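PDB 3IMM: putative secreted glycosylhydrolase from Parabacteroides distasonis ATCC 8503, which probably acts as a secreted hydrolase of the 3-keto-disaccharide hydrolase family, with a concanavalin-like fold that holds a sodium ion in the crystal. Local coordinates for residues A[50-61]-A[188-199]; A[79-87]-A[98-106]. All coordinates share one frame; numbering follows the deposited sequence.

Interaction 1: residues A[50-61]-A[188-199]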
loop_
_atom_site.group_PDB
_atom_site.type_symbol
_atom_site.label_atom_id
_atom_site.label_comp_id
_atom_site.label_asym_id
_atom_site.label_seq_id
_atom_site.Cartn_x
_atom_site.Cartn_y
_atom_site.Cartn_z
ATOM N N GLU A 50 -12.579 2.881 3.456
ATOM C CA GLU A 50 -11.574 2.290 4.294
ATOM C C GLU A 50 -11.304 0.860 3.851
ATOM O O GLU A 50 -12.257 0.051 3.589
ATOM C CB GLU A 50 -11.924 2.373 5.783
ATOM C CG GLU A 50 -13.204 1.826 6.192
ATOM C CD GLU A 50 -13.521 2.138 7.654
ATOM O OE1 GLU A 50 -12.631 2.579 8.394
ATOM O OE2 GLU A 50 -14.669 1.952 8.048
ATOM N N LEU A 51 -10.006 0.575 3.723
ATOM C CA LEU A 51 -9.506 -0.696 3.256
ATOM C C LEU A 51 -8.834 -1.355 4.454
ATOM O O LEU A 51 -8.012 -0.741 5.117
ATOM C CB LEU A 51 -8.532 -0.451 2.092
ATOM C CG LEU A 51 -7.725 -1.609 1.490
ATOM C CD1 LEU A 51 -8.642 -2.566 0.732
ATOM C CD2 LEU A 51 -6.607 -1.089 0.576
ATOM N N ASP A 52 -9.228 -2.594 4.739
ATOM C CA ASP A 52 -8.613 -3.447 5.758
ATOM C C ASP A 52 -7.929 -4.616 5.080
ATOM O O ASP A 52 -8.449 -5.186 4.084
ATOM C CB ASP A 52 -9.685 -4.049 6.662
ATOM C CG ASP A 52 -9.831 -3.339 7.951
ATOM O OD1 ASP A 52 -9.664 -2.129 7.988
ATOM O OD2 ASP A 52 -10.124 -4.013 8.924
ATOM N N LEU A 53 -6.787 -5.002 5.637
ATOM C CA LEU A 53 -6.091 -6.183 5.170
ATOM C C LEU A 53 -5.150 -6.696 6.241
ATOM O O LEU A 53 -4.634 -5.929 7.047
ATOM C CB LEU A 53 -5.295 -5.869 3.913
ATOM C CG LEU A 53 -4.157 -4.831 3.978
ATOM C CD1 LEU A 53 -3.055 -5.190 3.009
ATOM C CD2 LEU A 53 -4.646 -3.396 3.721
ATOM N N ASP A 54 -4.944 -8.003 6.242
ATOM C CA ASP A 54 -3.936 -8.636 7.060
ATOM C C ASP A 54 -2.789 -8.830 6.119
ATOM O O ASP A 54 -3.019 -9.036 4.916
ATOM C CB ASP A 54 -4.401 -10.004 7.582
ATOM C CG ASP A 54 -5.685 -9.931 8.437
ATOM O OD1 ASP A 54 -6.064 -8.831 8.874
ATOM O OD2 ASP A 54 -6.330 -10.994 8.664
ATOM N N PHE A 55 -1.559 -8.751 6.638
ATOM C CA PHE A 55 -0.401 -9.182 5.896
ATOM C C PHE A 55 0.644 -9.807 6.813
ATOM O O PHE A 55 0.700 -9.496 8.022
ATOM C CB PHE A 55 0.184 -8.027 5.097
ATOM C CG PHE A 55 0.793 -6.960 5.925
ATOM C CD1 PHE A 55 2.161 -7.013 6.263
ATOM C CD2 PHE A 55 0.038 -5.871 6.350
ATOM C CE1 PHE A 55 2.743 -6.001 7.014
ATOM C CE2 PHE A 55 0.614 -4.862 7.129
ATOM C CZ PHE A 55 1.954 -4.928 7.466
ATOM N N LYS A 56 1.449 -10.706 6.236
ATOM C CA LYS A 56 2.592 -11.346 6.926
ATOM C C LYS A 56 3.851 -11.107 6.106
ATOM O O LYS A 56 3.865 -11.278 4.898
ATOM C CB LYS A 56 2.328 -12.849 7.059
ATOM C CG LYS A 56 3.423 -13.717 7.693
ATOM C CD LYS A 56 2.926 -15.186 7.905
ATOM C CE LYS A 56 2.839 -15.932 6.598
ATOM N NZ LYS A 56 2.557 -17.363 6.768
ATOM N N THR A 57 4.922 -10.728 6.769
ATOM C CA THR A 57 6.172 -10.490 6.077
ATOM C C THR A 57 7.108 -11.674 6.144
ATOM O O THR A 57 6.938 -12.595 6.947
ATOM C CB THR A 57 6.910 -9.254 6.651
ATOM O OG1 THR A 57 7.380 -9.562 7.960
ATOM C CG2 THR A 57 5.979 -8.042 6.693
ATOM N N ASP A 58 8.062 -11.618 5.226
ATOM C CA ASP A 58 9.290 -12.371 5.222
ATOM C C ASP A 58 10.429 -11.409 5.636
ATOM O O ASP A 58 10.260 -10.168 5.652
ATOM C CB ASP A 58 9.551 -12.757 3.771
ATOM C CG ASP A 58 10.053 -14.146 3.589
ATOM O OD1 ASP A 58 10.313 -14.840 4.593
ATOM O OD2 ASP A 58 10.128 -14.560 2.403
ATOM N N VAL A 59 11.611 -11.960 5.890
ATOM C CA VAL A 59 12.761 -11.147 6.190
ATOM C C VAL A 59 12.997 -10.290 4.951
ATOM O O VAL A 59 13.079 -10.813 3.856
ATOM C CB VAL A 59 14.031 -11.990 6.580
ATOM C CG1 VAL A 59 15.263 -11.109 6.644
ATOM C CG2 VAL A 59 13.818 -12.684 7.934
ATOM N N GLY A 60 12.988 -8.976 5.134
ATOM C CA GLY A 60 13.341 -8.022 4.084
ATOM C C GLY A 60 12.238 -7.680 3.110
ATOM O O GLY A 60 12.501 -7.041 2.094
ATOM N N THR A 61 11.005 -8.111 3.408
ATOM C CA THR A 61 9.839 -7.717 2.611
ATOM C C THR A 61 9.761 -6.209 2.311
ATOM O O THR A 61 9.917 -5.385 3.197
ATOM C CB THR A 61 8.550 -8.165 3.318
ATOM O OG1 THR A 61 8.478 -9.579 3.244
ATOM C CG2 THR A 61 7.304 -7.572 2.672
ATOM N N ASP A 188 13.421 -12.274 -3.530
ATOM C CA ASP A 188 13.314 -13.477 -2.717
ATOM C C ASP A 188 12.425 -13.358 -1.489
ATOM O O ASP A 188 12.071 -14.366 -0.934
ATOM C CB ASP A 188 14.707 -13.928 -2.257
ATOM C CG ASP A 188 15.489 -14.644 -3.352
ATOM O OD1 ASP A 188 14.898 -15.132 -4.349
ATOM O OD2 ASP A 188 16.708 -14.715 -3.171
ATOM N N SER A 189 12.112 -12.133 -1.043
ATOM C CA SER A 189 11.246 -11.938 0.128
ATOM C C SER A 189 9.787 -12.043 -0.303
ATOM O O SER A 189 9.346 -11.354 -1.238
ATOM C CB SER A 189 11.508 -10.585 0.773
ATOM O OG SER A 189 12.852 -10.503 1.207
ATOM N N LEU A 190 9.048 -12.931 0.348
ATOM C CA LEU A 190 7.642 -13.081 0.039
ATOM C C LEU A 190 6.819 -12.138 0.912
ATOM O O LEU A 190 7.316 -11.515 1.853
ATOM C CB LEU A 190 7.196 -14.519 0.235
ATOM C CG LEU A 190 8.063 -15.638 -0.376
ATOM C CD1 LEU A 190 7.319 -16.997 -0.211
ATOM C CD2 LEU A 190 8.377 -15.384 -1.835
ATOM N N ILE A 191 5.559 -12.012 0.533
ATOM C CA ILE A 191 4.553 -11.317 1.304
ATOM C C ILE A 191 3.237 -12.083 1.102
ATOM O O ILE A 191 3.005 -12.646 0.039
ATOM C CB ILE A 191 4.465 -9.801 0.909
ATOM C CG1 ILE A 191 3.528 -9.086 1.903
ATOM C CG2 ILE A 191 4.004 -9.651 -0.510
ATOM C CD1 ILE A 191 3.557 -7.533 1.929
ATOM N N TRP A 192 2.432 -12.190 2.161
ATOM C CA TRP A 192 1.151 -12.862 2.139
ATOM C C TRP A 192 0.060 -11.923 2.597
ATOM O O TRP A 192 0.240 -11.195 3.584
ATOM C CB TRP A 192 1.185 -14.062 3.092
ATOM C CG TRP A 192 2.181 -15.141 2.715
ATOM C CD1 TRP A 192 1.930 -16.225 1.953
ATOM C CD2 TRP A 192 3.561 -15.240 3.100
ATOM N NE1 TRP A 192 3.052 -17.017 1.843
ATOM C CE2 TRP A 192 4.068 -16.429 2.540
ATOM C CE3 TRP A 192 4.417 -14.439 3.863
ATOM C CZ2 TRP A 192 5.395 -16.838 2.708
ATOM C CZ3 TRP A 192 5.724 -14.852 4.042
ATOM C CH2 TRP A 192 6.202 -16.043 3.459
ATOM N N PHE A 193 -1.090 -11.973 1.910
ATOM C CA PHE A 193 -2.237 -11.185 2.301
ATOM C C PHE A 193 -3.477 -12.021 2.622
ATOM O O PHE A 193 -3.679 -13.142 2.087
ATOM C CB PHE A 193 -2.629 -10.203 1.213
ATOM C CG PHE A 193 -1.498 -9.366 0.678
ATOM C CD1 PHE A 193 -1.190 -8.148 1.231
ATOM C CD2 PHE A 193 -0.780 -9.814 -0.446
ATOM C CE1 PHE A 193 -0.191 -7.387 0.699
ATOM C CE2 PHE A 193 0.228 -9.058 -0.985
ATOM C CZ PHE A 193 0.533 -7.839 -0.406
ATOM N N ARG A 194 -4.331 -11.471 3.476
ATOM C CA ARG A 194 -5.619 -12.090 3.741
ATOM C C ARG A 194 -6.622 -11.138 4.329
ATOM O O ARG A 194 -6.288 -10.028 4.741
ATOM C CB ARG A 194 -5.521 -13.330 4.618
ATOM C CG ARG A 194 -5.192 -13.026 5.966
ATOM C CD ARG A 194 -5.315 -14.226 6.917
ATOM N NE ARG A 194 -5.062 -13.590 8.195
ATOM C CZ ARG A 194 -4.500 -14.114 9.263
ATOM N NH1 ARG A 194 -4.151 -15.370 9.297
ATOM N NH2 ARG A 194 -4.317 -13.329 10.332
ATOM N N ASN A 195 -7.876 -11.566 4.315
ATOM C CA ASN A 195 -8.967 -10.736 4.793
ATOM C C ASN A 195 -8.915 -9.317 4.198
ATOM O O ASN A 195 -9.082 -8.359 4.907
ATOM C CB ASN A 195 -8.945 -10.671 6.336
ATOM C CG ASN A 195 -9.301 -11.982 6.964
ATOM O OD1 ASN A 195 -10.300 -12.584 6.587
ATOM N ND2 ASN A 195 -8.519 -12.414 7.946
ATOM N N ILE A 196 -8.726 -9.210 2.887
ATOM C CA ILE A 196 -8.695 -7.919 2.205
ATOM C C ILE A 196 -10.131 -7.519 1.903
ATOM O O ILE A 196 -10.839 -8.174 1.106
ATOM C CB ILE A 196 -7.883 -7.954 0.946
ATOM C CG1 ILE A 196 -6.559 -8.670 1.168
ATOM C CG2 ILE A 196 -7.620 -6.548 0.419
ATOM C CD1 ILE A 196 -5.970 -9.196 -0.104
ATOM N N LYS A 197 -10.558 -6.444 2.555
ATOM C CA LYS A 197 -11.933 -5.977 2.506
ATOM C C LYS A 197 -12.040 -4.463 2.530
ATOM O O LYS A 197 -11.122 -3.747 2.904
ATOM C CB LYS A 197 -12.757 -6.589 3.652
ATOM C CG LYS A 197 -12.194 -6.324 5.075
ATOM C CD LYS A 197 -12.954 -7.136 6.080
ATOM C CE LYS A 197 -12.886 -6.562 7.515
ATOM N NZ LYS A 197 -13.661 -7.473 8.440
ATOM N N ILE A 198 -13.175 -3.980 2.094
ATOM C CA ILE A 198 -13.368 -2.566 1.891
ATOM C C ILE A 198 -14.811 -2.191 2.281
ATOM O O ILE A 198 -15.728 -2.995 2.165
ATOM C CB ILE A 198 -13.043 -2.175 0.430
ATOM C CG1 ILE A 198 -13.035 -0.660 0.261
ATOM C CG2 ILE A 198 -14.030 -2.844 -0.590
ATOM C CD1 ILE A 198 -12.420 -0.216 -1.056
ATOM N N ARG A 199 -14.992 -0.982 2.791
ATOM C CA ARG A 199 -16.321 -0.388 2.875
ATOM C C ARG A 199 -16.244 1.114 2.741
ATOM O O ARG A 199 -15.190 1.710 2.920
ATOM C CB ARG A 199 -17.012 -0.771 4.159
ATOM C CG ARG A 199 -16.426 -0.195 5.350
ATOM C CD ARG A 199 -17.255 -0.483 6.603
ATOM N NE ARG A 199 -16.444 -0.055 7.743
ATOM C CZ ARG A 199 -16.671 -0.391 9.006
ATOM N NH1 ARG A 199 -17.682 -1.180 9.327
ATOM N NH2 ARG A 199 -15.834 0.022 9.943
HETATM O O HOH W 1 -8.493 -7.535 7.360
#

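Interaction 2: residues A[79-87]-A[98-106]. With NA (sodium ion), chain D.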
loop_
_atom_site.group_PDB
_atom_site.type_symbol
_atom_site.label_atom_id
_atom_site.label_comp_id
_atom_site.label_asym_id
_atom_site.label_seq_id
_atom_site.Cartn_x
_atom_site.Cartn_y
_atom_site.Cartn_z
ATOM N N SER A 79 -0.526 7.285 -8.794
ATOM C CA SER A 79 -1.111 6.571 -7.660
ATOM C C SER A 79 -0.462 6.983 -6.344
ATOM O O SER A 79 0.554 7.678 -6.319
ATOM C CB SER A 79 -0.988 5.037 -7.825
ATOM O OG SER A 79 0.375 4.614 -7.785
ATOM N N VAL A 80 -1.065 6.520 -5.249
ATOM C CA VAL A 80 -0.459 6.660 -3.926
ATOM C C VAL A 80 -0.155 5.261 -3.384
ATOM O O VAL A 80 -0.987 4.329 -3.524
ATOM C CB VAL A 80 -1.426 7.414 -2.988
ATOM C CG1 VAL A 80 -0.891 7.435 -1.565
ATOM C CG2 VAL A 80 -1.708 8.790 -3.581
ATOM N N GLU A 81 1.034 5.096 -2.799
ATOM C CA GLU A 81 1.460 3.813 -2.253
ATOM C C GLU A 81 1.710 3.895 -0.744
ATOM O O GLU A 81 2.503 4.720 -0.239
ATOM C CB GLU A 81 2.726 3.296 -2.924
ATOM C CG GLU A 81 3.250 2.036 -2.296
ATOM C CD GLU A 81 4.530 1.569 -2.953
ATOM O OE1 GLU A 81 5.155 2.369 -3.686
ATOM O OE2 GLU A 81 4.913 0.406 -2.708
ATOM N N ILE A 82 0.990 3.022 -0.048
ATOM C CA ILE A 82 1.179 2.782 1.356
ATOM C C ILE A 82 2.205 1.664 1.466
ATOM O O ILE A 82 1.966 0.542 1.046
ATOM C CB ILE A 82 -0.105 2.381 2.092
ATOM C CG1 ILE A 82 -1.173 3.494 2.022
ATOM C CG2 ILE A 82 0.264 2.144 3.600
ATOM C CD1 ILE A 82 -1.877 3.704 0.683
ATOM N N GLN A 83 3.370 2.019 1.994
ATOM C CA GLN A 83 4.474 1.082 2.133
ATOM C C GLN A 83 4.165 -0.071 3.089
ATOM O O GLN A 83 3.652 0.135 4.193
ATOM C CB GLN A 83 5.675 1.840 2.690
ATOM C CG GLN A 83 6.948 1.045 2.850
ATOM C CD GLN A 83 7.651 0.759 1.561
ATOM O OE1 GLN A 83 7.074 0.882 0.485
ATOM N NE2 GLN A 83 8.922 0.392 1.657
ATOM N N ILE A 84 4.558 -1.273 2.687
ATOM C CA ILE A 84 4.589 -2.432 3.574
ATOM C C ILE A 84 6.002 -2.928 3.558
ATOM O O ILE A 84 6.561 -3.169 2.495
ATOM C CB ILE A 84 3.654 -3.584 3.126
ATOM C CG1 ILE A 84 2.212 -3.185 3.244
ATOM C CG2 ILE A 84 3.872 -4.808 4.011
ATOM C CD1 ILE A 84 1.261 -4.197 2.670
ATOM N N ALA A 85 6.606 -3.053 4.732
ATOM C CA ALA A 85 8.003 -3.393 4.803
ATOM C C ALA A 85 8.322 -4.087 6.103
ATOM O O ALA A 85 7.719 -3.823 7.137
ATOM C CB ALA A 85 8.901 -2.120 4.634
ATOM N N ASP A 86 9.305 -4.966 6.027
ATOM C CA ASP A 86 9.940 -5.534 7.217
ATOM C C ASP A 86 10.901 -4.550 7.861
ATOM O O ASP A 86 12.080 -4.549 7.570
ATOM C CB ASP A 86 10.716 -6.818 6.861
ATOM C CG ASP A 86 11.469 -7.382 8.048
ATOM O OD1 ASP A 86 11.040 -7.107 9.199
ATOM O OD2 ASP A 86 12.476 -8.093 7.842
ATOM N N ASP A 87 10.395 -3.733 8.775
ATOM C CA ASP A 87 11.220 -2.754 9.471
ATOM C C ASP A 87 12.350 -3.385 10.325
ATOM O O ASP A 87 13.212 -2.679 10.825
ATOM C CB ASP A 87 10.329 -1.889 10.392
ATOM C CG ASP A 87 9.454 -0.931 9.639
ATOM O OD1 ASP A 87 9.502 -0.921 8.414
ATOM O OD2 ASP A 87 8.691 -0.169 10.263
ATOM N N TYR A 98 10.203 7.243 4.904
ATOM C CA TYR A 98 9.110 6.884 3.958
ATOM C C TYR A 98 9.229 5.463 3.382
ATOM O O TYR A 98 8.388 5.037 2.573
ATOM C CB TYR A 98 8.951 7.933 2.847
ATOM C CG TYR A 98 10.122 8.149 1.852
ATOM C CD1 TYR A 98 10.745 7.084 1.217
ATOM C CD2 TYR A 98 10.515 9.445 1.481
ATOM C CE1 TYR A 98 11.786 7.285 0.280
ATOM C CE2 TYR A 98 11.558 9.654 0.555
ATOM C CZ TYR A 98 12.169 8.563 -0.044
ATOM O OH TYR A 98 13.144 8.770 -0.969
ATOM N N GLU A 99 10.272 4.742 3.796
ATOM C CA GLU A 99 10.453 3.333 3.446
ATOM C C GLU A 99 9.964 2.396 4.544
ATOM O O GLU A 99 9.935 1.196 4.342
ATOM C CB GLU A 99 11.911 3.018 3.149
ATOM C CG GLU A 99 12.482 3.863 2.044
ATOM C CD GLU A 99 13.927 3.523 1.736
ATOM O OE1 GLU A 99 14.734 3.338 2.689
ATOM O OE2 GLU A 99 14.232 3.447 0.532
ATOM N N LYS A 100 9.523 2.934 5.671
ATOM C CA LYS A 100 9.061 2.131 6.787
ATOM C C LYS A 100 7.631 1.673 6.608
ATOM O O LYS A 100 6.864 2.266 5.849
ATOM C CB LYS A 100 9.141 2.946 8.087
ATOM C CG LYS A 100 10.514 3.491 8.400
ATOM C CD LYS A 100 11.587 2.427 8.332
ATOM C CE LYS A 100 12.938 3.008 8.762
ATOM N NZ LYS A 100 14.022 2.108 8.377
ATOM N N CYS A 101 7.263 0.636 7.355
ATOM C CA CYS A 101 5.935 0.035 7.196
ATOM C C CYS A 101 4.851 1.021 7.625
ATOM O O CYS A 101 4.950 1.605 8.703
ATOM C CB CYS A 101 5.843 -1.254 7.994
ATOM S SG CYS A 101 4.462 -2.246 7.532
ATOM N N GLY A 102 3.859 1.231 6.746
ATOM C CA GLY A 102 2.764 2.166 6.976
ATOM C C GLY A 102 3.092 3.588 6.540
ATOM O O GLY A 102 2.265 4.454 6.654
ATOM N N ALA A 103 4.292 3.827 6.018
ATOM C CA ALA A 103 4.578 5.094 5.411
ATOM C C ALA A 103 3.818 5.263 4.098
ATOM O O ALA A 103 3.372 4.294 3.490
ATOM C CB ALA A 103 6.047 5.246 5.171
ATOM N N ILE A 104 3.730 6.513 3.650
ATOM C CA ILE A 104 3.348 6.822 2.263
ATOM C C ILE A 104 4.645 6.886 1.488
ATOM O O ILE A 104 5.486 7.819 1.658
ATOM C CB ILE A 104 2.521 8.130 2.128
ATOM C CG1 ILE A 104 1.395 8.155 3.141
ATOM C CG2 ILE A 104 1.941 8.291 0.678
ATOM C CD1 ILE A 104 0.415 6.977 2.928
ATOM N N TYR A 105 4.857 5.849 0.683
ATOM C CA TYR A 105 6.147 5.592 0.103
ATOM C C TYR A 105 6.603 6.807 -0.670
ATOM O O TYR A 105 5.860 7.366 -1.470
ATOM C CB TYR A 105 6.198 4.367 -0.823
ATOM C CG TYR A 105 7.548 4.259 -1.447
ATOM C CD1 TYR A 105 8.611 3.783 -0.707
ATOM C CD2 TYR A 105 7.801 4.738 -2.744
ATOM C CE1 TYR A 105 9.897 3.753 -1.230
ATOM C CE2 TYR A 105 9.084 4.703 -3.274
ATOM C CZ TYR A 105 10.118 4.184 -2.512
ATOM O OH TYR A 105 11.385 4.119 -2.989
ATOM N N GLY A 106 7.840 7.187 -0.427
ATOM C CA GLY A 106 8.448 8.349 -1.109
ATOM C C GLY A 106 7.998 9.729 -0.688
ATOM O O GLY A 106 8.553 10.751 -1.190
HETATM NA NA NA D . 7.056 -0.607 -1.409
HETATM O O HOH W 2 2.956 7.098 -2.496
HETATM O O HOH W 3 13.670 -0.116 10.914
#

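Interaction 1: residues A[50-61]-A[188-199]
W192, D54 and E50, the residues with most surface buried here, each carry one section of the pairing between 50-61 and 188-199. At the W192 indole, CE of K56 lies over one face toward the rim, 3.9 Å from the centroid of the six-membered ring, and CB of L190, from the indole's own segment, likewise over the opposite face. K56 NZ stands 4.5 Å from that centroid and 16° off the ring normal, meeting the criteria for a cation-pi contact, and the bend of the lysine at chi3 (73°) carries its end over the indole. At D54 a single oxygen, OD2, takes two bonds: R194 NE meets its anti lone pair at 2.9 Å, while N195 ND2 comes from above the carboxylate plane at 2.7 Å in an almost straight bond. A water bridges D54 OD1 to N195 O. These are neighbouring antiparallel strands of the six-stranded sheet of a concanavalin-type sandwich, and between D52 and D54 their register slips by one residue, a beta bulge that includes N195. L51, F55, F193 and I198 occupy the other sheet face, where strands 179-182 and 80-85 pack against them. E50 and R199 form a hydrogen-bonded pair whose side chains run alongside each other; OE2 receives R199 NE at 2.7 Å and NH2 at 2.9 Å, both from the same face of the carboxylate. A leucine in place of R199 would probably leave the E50 carboxylate without this charged mate. Beyond the strands, D58 OD2 accepts L190 N at 2.8 Å, and S189 OG donates to V59 O at 2.7 Å.

Interaction 2: residues A[79-87]-A[98-106]
Q83 projects from strand 80-85, the outermost strand of a five-stranded antiparallel sheet in the concanavalin-like fold, onto the loop 98-106, whose backbone makes a single bridge to the strand, I82 with I104, their CA atoms 4.7 Å apart. From its CB, which lies against K100 O and A103 O, the side chain continues to CG, 3.2 Å from K100 O. CG stands anti to the backbone N (chi1 -177°), and the bend at chi2 (75°) then turns the amide so that its two ends serve different partners. OE1 binds the sodium ion at 2.4 Å and also lies 3.5 Å from CD1 of Y105, with the amide and ring planes 25° apart. NE2 donates to E99 O at 3.0 Å, approaching from above the carbonyl plane. The backbone of Q83 is held too: its N donates to A103 O, and its O accepts from G102 N in the type II turn K100-A103. E81 supplies the second sodium ligand from this strand through OE2, at 2.7 Å; N62 and S63 complete the site, and Q183 also bonds to OE2. Beyond the strand, D87 OD1 uses its syn lone pair to accept C101 N at 2.9 Å.

How the interactions relate
Interaction 2 falls wholly within the 126 residues that separate the two segments of interaction 1, so the local pairing is enclosed by one that brings distant parts of the chain together. Their centres are 13 Å apart, and they belong to different sheets: interaction 1 joins two strands of the six-stranded sheet, interaction 2 lines the edge of the five-stranded one. One place where the sheets pack is I84 CG2, 3.4 Å from both F55 CE1 and I191 CD1. Polar links are probable hydrogen bonds from G60 N to D86 OD2 and from D86 N to T61 O. The turn D58-T61 that ends segment 50-61 leads directly into N62 and S63, which share the sodium ion with interaction 2.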